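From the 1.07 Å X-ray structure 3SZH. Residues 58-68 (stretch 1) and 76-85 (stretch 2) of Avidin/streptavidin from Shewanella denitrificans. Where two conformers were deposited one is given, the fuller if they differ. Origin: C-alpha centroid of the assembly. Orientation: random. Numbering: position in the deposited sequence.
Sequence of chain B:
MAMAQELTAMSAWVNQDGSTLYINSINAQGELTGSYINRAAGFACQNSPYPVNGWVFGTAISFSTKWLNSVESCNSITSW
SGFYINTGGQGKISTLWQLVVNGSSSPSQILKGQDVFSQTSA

Stretch 1 (58-68) GTAISFSTKWL
Stretch 2 (76-85) SITSWSGFYI

How are the two stretches laid against each other? Strand 60-66 and strand 76-85 run antiparallel, their N-to-C directions 171° apart and their axes 4.7 Å apart at closest approach, with phi mostly between -80° and -150° and psi near 130° to 155°. The register pairs A60 with F83, S62 with S81, S64 with S79 and K66 with I77 as non-hydrogen-bonded pairs, CA atoms 4.1 to 4.5 Å apart. Between them lie the hydrogen-bonded pairs I61 with G82, F63 with W80 and T65 with T78, CA atoms 5.4 to 5.5 Å apart.

What does W80, which has the most surface covered, rest against? Its side chain (chi1 -69°, m; chi2 -100°) lies on the same sheet face as F63, whose chi1 of 58° (p) and chi2 of -87° bring the end of the phenyl ring nearer the other strand. The F63 ring and the five-membered ring of W80 form an offset stack, centroids 4.4 Å apart and planes at 16°, with F63 CE2 3.3 Å from W80 CD2. W80 CB sits over one face of the F63 ring, 3.7 Å from its centroid. The backbones bind both ways: W80 N donates to F63 O at 2.8 Å, almost straight at 176°, and F63 N donates to W80 O at 3.0 Å. At the edge of the indole, T65 CG2 (chi1 -164°, t) comes within 3.8 Å of W80 CZ3.

How does W67 join the contact where its chain turns a corner? Its phi/psi of -83°/64° departs from the strand values, yet W67 N still donates to S76 O at 2.9 Å. With chi1 -62° (m) and chi2 105°, the indole reaches along the other strand, and W67 NE1 donates to T78 OG1 (T78 chi1 -59°, m) at 2.8 Å and 173°, so the threonine oxygen lies near the ring plane. W67 CZ2 also approaches W80 CH2, at 4.3 Å.

What holds the remaining ladder? T65 N donates to T78 O at 2.9 Å, and T78 N to T65 O at 3.0 Å. I61 N to G82 O and G82 N to I61 O are both 2.9 Å. On the opposite face from the aromatic stack, S64 OG (chi1 173°, t) and S79 OG (chi1 -61°, m) are hydrogen-bonded at 3.1 Å. Beyond A60, Y84 N donates to T59 O at 2.8 Å, and one water bridges T59 OG1 and Y84 O, 2.7 Å from each.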

# COMPACT_ATOMS: atom_id res chain seq x y z
N GLY B 58 6.44 14.00 -0.69
CA GLY B 58 6.58 15.07 0.30
C GLY B 58 6.50 14.48 1.69
O GLY B 58 7.36 13.69 2.10
N THR B 59 5.45 14.83 2.42
CA THR B 59 5.20 14.24 3.72
C THR B 59 4.20 13.10 3.72
O THR B 59 4.00 12.48 4.75
CB THR B 59 4.72 15.30 4.74
OG1 THR B 59 3.46 15.82 4.29
CG2 THR B 59 5.76 16.42 4.89
N ALA B 60 3.57 12.81 2.57
CA ALA B 60 2.69 11.66 2.45
C ALA B 60 3.53 10.41 2.21
O ALA B 60 4.56 10.44 1.52
CB ALA B 60 1.72 11.86 1.30
N ILE B 61 3.06 9.30 2.76
CA ILE B 61 3.76 8.01 2.60
C ILE B 61 2.75 6.87 2.60
O ILE B 61 1.75 6.88 3.33
CB ILE B 61 4.82 7.80 3.73
CG1 ILE B 61 5.56 6.46 3.56
CG2 ILE B 61 4.21 7.98 5.12
CD1 ILE B 61 6.71 6.28 4.48
N SER B 62 2.99 5.89 1.74
CA SER B 62 2.32 4.60 1.82
C SER B 62 3.40 3.53 1.92
O SER B 62 4.46 3.64 1.28
CB SER B 62 1.42 4.34 0.60
OG SER B 62 2.16 3.97 -0.54
N PHE B 63 3.14 2.49 2.70
CA PHE B 63 4.04 1.33 2.67
C PHE B 63 3.24 0.10 2.96
O PHE B 63 2.19 0.15 3.59
CB PHE B 63 5.24 1.52 3.63
CG PHE B 63 4.88 1.76 5.08
CD1 PHE B 63 4.63 3.04 5.55
CD2 PHE B 63 4.86 0.69 5.99
CE1 PHE B 63 4.33 3.26 6.89
CE2 PHE B 63 4.56 0.93 7.35
CZ PHE B 63 4.31 2.20 7.79
N SER B 64 3.72 -1.03 2.44
CA SER B 64 2.99 -2.29 2.57
C SER B 64 3.96 -3.44 2.69
O SER B 64 5.07 -3.43 2.12
CB SER B 64 2.04 -2.43 1.38
OG SER B 64 1.36 -3.68 1.29
N THR B 65 3.53 -4.44 3.47
CA THR B 65 4.33 -5.64 3.69
C THR B 65 3.46 -6.87 3.51
O THR B 65 2.31 -6.92 3.98
CB THR B 65 5.02 -5.63 5.07
OG1 THR B 65 6.06 -6.62 5.08
CG2 THR B 65 4.08 -5.91 6.21
N LYS B 66 4.02 -7.87 2.83
CA LYS B 66 3.44 -9.20 2.76
C LYS B 66 4.00 -10.04 3.90
O LYS B 66 5.22 -10.13 4.07
CB LYS B 66 3.77 -9.82 1.39
CG LYS B 66 3.41 -11.30 1.27
CD LYS B 66 3.64 -11.81 -0.17
CE LYS B 66 3.51 -13.31 -0.23
NZ LYS B 66 3.53 -13.80 -1.64
N TRP B 67 3.13 -10.66 4.68
CA TRP B 67 3.57 -11.42 5.85
C TRP B 67 4.03 -12.82 5.49
O TRP B 67 3.44 -13.83 5.91
CB TRP B 67 2.48 -11.45 6.93
CG TRP B 67 2.13 -10.08 7.45
CD1 TRP B 67 1.01 -9.35 7.16
CD2 TRP B 67 2.93 -9.27 8.31
NE1 TRP B 67 1.06 -8.12 7.81
CE2 TRP B 67 2.22 -8.07 8.53
CE3 TRP B 67 4.17 -9.46 8.94
CZ2 TRP B 67 2.71 -7.05 9.35
CZ3 TRP B 67 4.66 -8.45 9.74
CH2 TRP B 67 3.94 -7.27 9.94
N LEU B 68 5.09 -12.88 4.70
CA LEU B 68 5.74 -14.14 4.37
C LEU B 68 7.22 -13.82 4.26
O LEU B 68 7.61 -12.91 3.55
CB LEU B 68 5.20 -14.71 3.05
CG LEU B 68 5.77 -16.06 2.59
CD1 LEU B 68 5.49 -17.09 3.63
CD2 LEU B 68 5.20 -16.46 1.23
N SER B 76 -1.26 -12.99 4.97
CA SER B 76 -1.96 -11.73 4.81
C SER B 76 -0.98 -10.63 4.40
O SER B 76 0.23 -10.87 4.32
CB SER B 76 -2.66 -11.36 6.12
OG SER B 76 -1.70 -11.29 7.17
N ILE B 77 -1.53 -9.44 4.11
CA ILE B 77 -0.76 -8.28 3.67
C ILE B 77 -1.31 -7.07 4.44
O ILE B 77 -2.53 -6.88 4.50
CB ILE B 77 -1.00 -8.00 2.15
CG1 ILE B 77 -0.61 -9.22 1.29
CG2 ILE B 77 -0.20 -6.75 1.70
CD1 ILE B 77 -1.09 -9.13 -0.14
N THR B 78 -0.41 -6.26 5.01
CA THR B 78 -0.81 -5.00 5.64
C THR B 78 -0.33 -3.83 4.81
O THR B 78 0.79 -3.85 4.29
CB THR B 78 -0.26 -4.89 7.07
OG1 THR B 78 -0.76 -5.99 7.82
CG2 THR B 78 -0.69 -3.57 7.76
N SER B 79 -1.18 -2.83 4.66
CA SER B 79 -0.85 -1.60 3.96
C SER B 79 -1.16 -0.42 4.86
O SER B 79 -2.24 -0.33 5.43
CB SER B 79 -1.68 -1.43 2.70
OG SER B 79 -1.42 -2.49 1.82
N TRP B 80 -0.22 0.50 4.98
CA TRP B 80 -0.34 1.74 5.75
C TRP B 80 -0.37 2.92 4.79
O TRP B 80 0.38 2.98 3.82
CB TRP B 80 0.88 1.88 6.65
CG TRP B 80 1.04 0.93 7.79
CD1 TRP B 80 0.74 1.17 9.09
CD2 TRP B 80 1.61 -0.39 7.75
NE1 TRP B 80 1.11 0.12 9.88
CE2 TRP B 80 1.63 -0.87 9.08
CE3 TRP B 80 2.16 -1.19 6.73
CZ2 TRP B 80 2.20 -2.10 9.43
CZ3 TRP B 80 2.70 -2.43 7.08
CH2 TRP B 80 2.72 -2.87 8.41
N SER B 81 -1.22 3.89 5.13
CA SER B 81 -1.25 5.19 4.47
C SER B 81 -1.10 6.24 5.56
O SER B 81 -1.79 6.17 6.57
CB SER B 81 -2.59 5.44 3.78
OG SER B 81 -2.82 4.49 2.75
N GLY B 82 -0.21 7.20 5.38
CA GLY B 82 -0.03 8.17 6.43
C GLY B 82 0.80 9.35 6.03
O GLY B 82 1.06 9.61 4.86
N PHE B 83 1.16 10.13 7.03
CA PHE B 83 1.85 11.39 6.80
C PHE B 83 2.81 11.71 7.94
O PHE B 83 2.60 11.33 9.09
CB PHE B 83 0.84 12.53 6.60
CG PHE B 83 -0.12 12.68 7.74
CD1 PHE B 83 -1.33 12.00 7.72
CD2 PHE B 83 0.19 13.48 8.85
CE1 PHE B 83 -2.22 12.10 8.78
CE2 PHE B 83 -0.68 13.58 9.89
CZ PHE B 83 -1.88 12.90 9.87
N TYR B 84 3.87 12.39 7.57
CA TYR B 84 4.87 12.84 8.53
C TYR B 84 4.44 14.11 9.23
O TYR B 84 3.95 15.05 8.59
CB TYR B 84 6.18 13.07 7.79
CG TYR B 84 7.27 13.66 8.67
CD1 TYR B 84 8.06 12.85 9.47
CD2 TYR B 84 7.46 15.05 8.74
CE1 TYR B 84 9.05 13.40 10.29
CE2 TYR B 84 8.44 15.60 9.54
CZ TYR B 84 9.23 14.78 10.33
OH TYR B 84 10.19 15.34 11.12
N ILE B 85 4.68 14.14 10.53
CA ILE B 85 4.44 15.33 11.35
C ILE B 85 5.59 15.51 12.32
O ILE B 85 6.20 14.56 12.80
CB ILE B 85 3.08 15.27 12.09
CG1 ILE B 85 2.84 13.92 12.78
CG2 ILE B 85 1.95 15.66 11.15
CD1 ILE B 85 1.45 13.76 13.40
O HOH W 1 2.27 16.02 6.71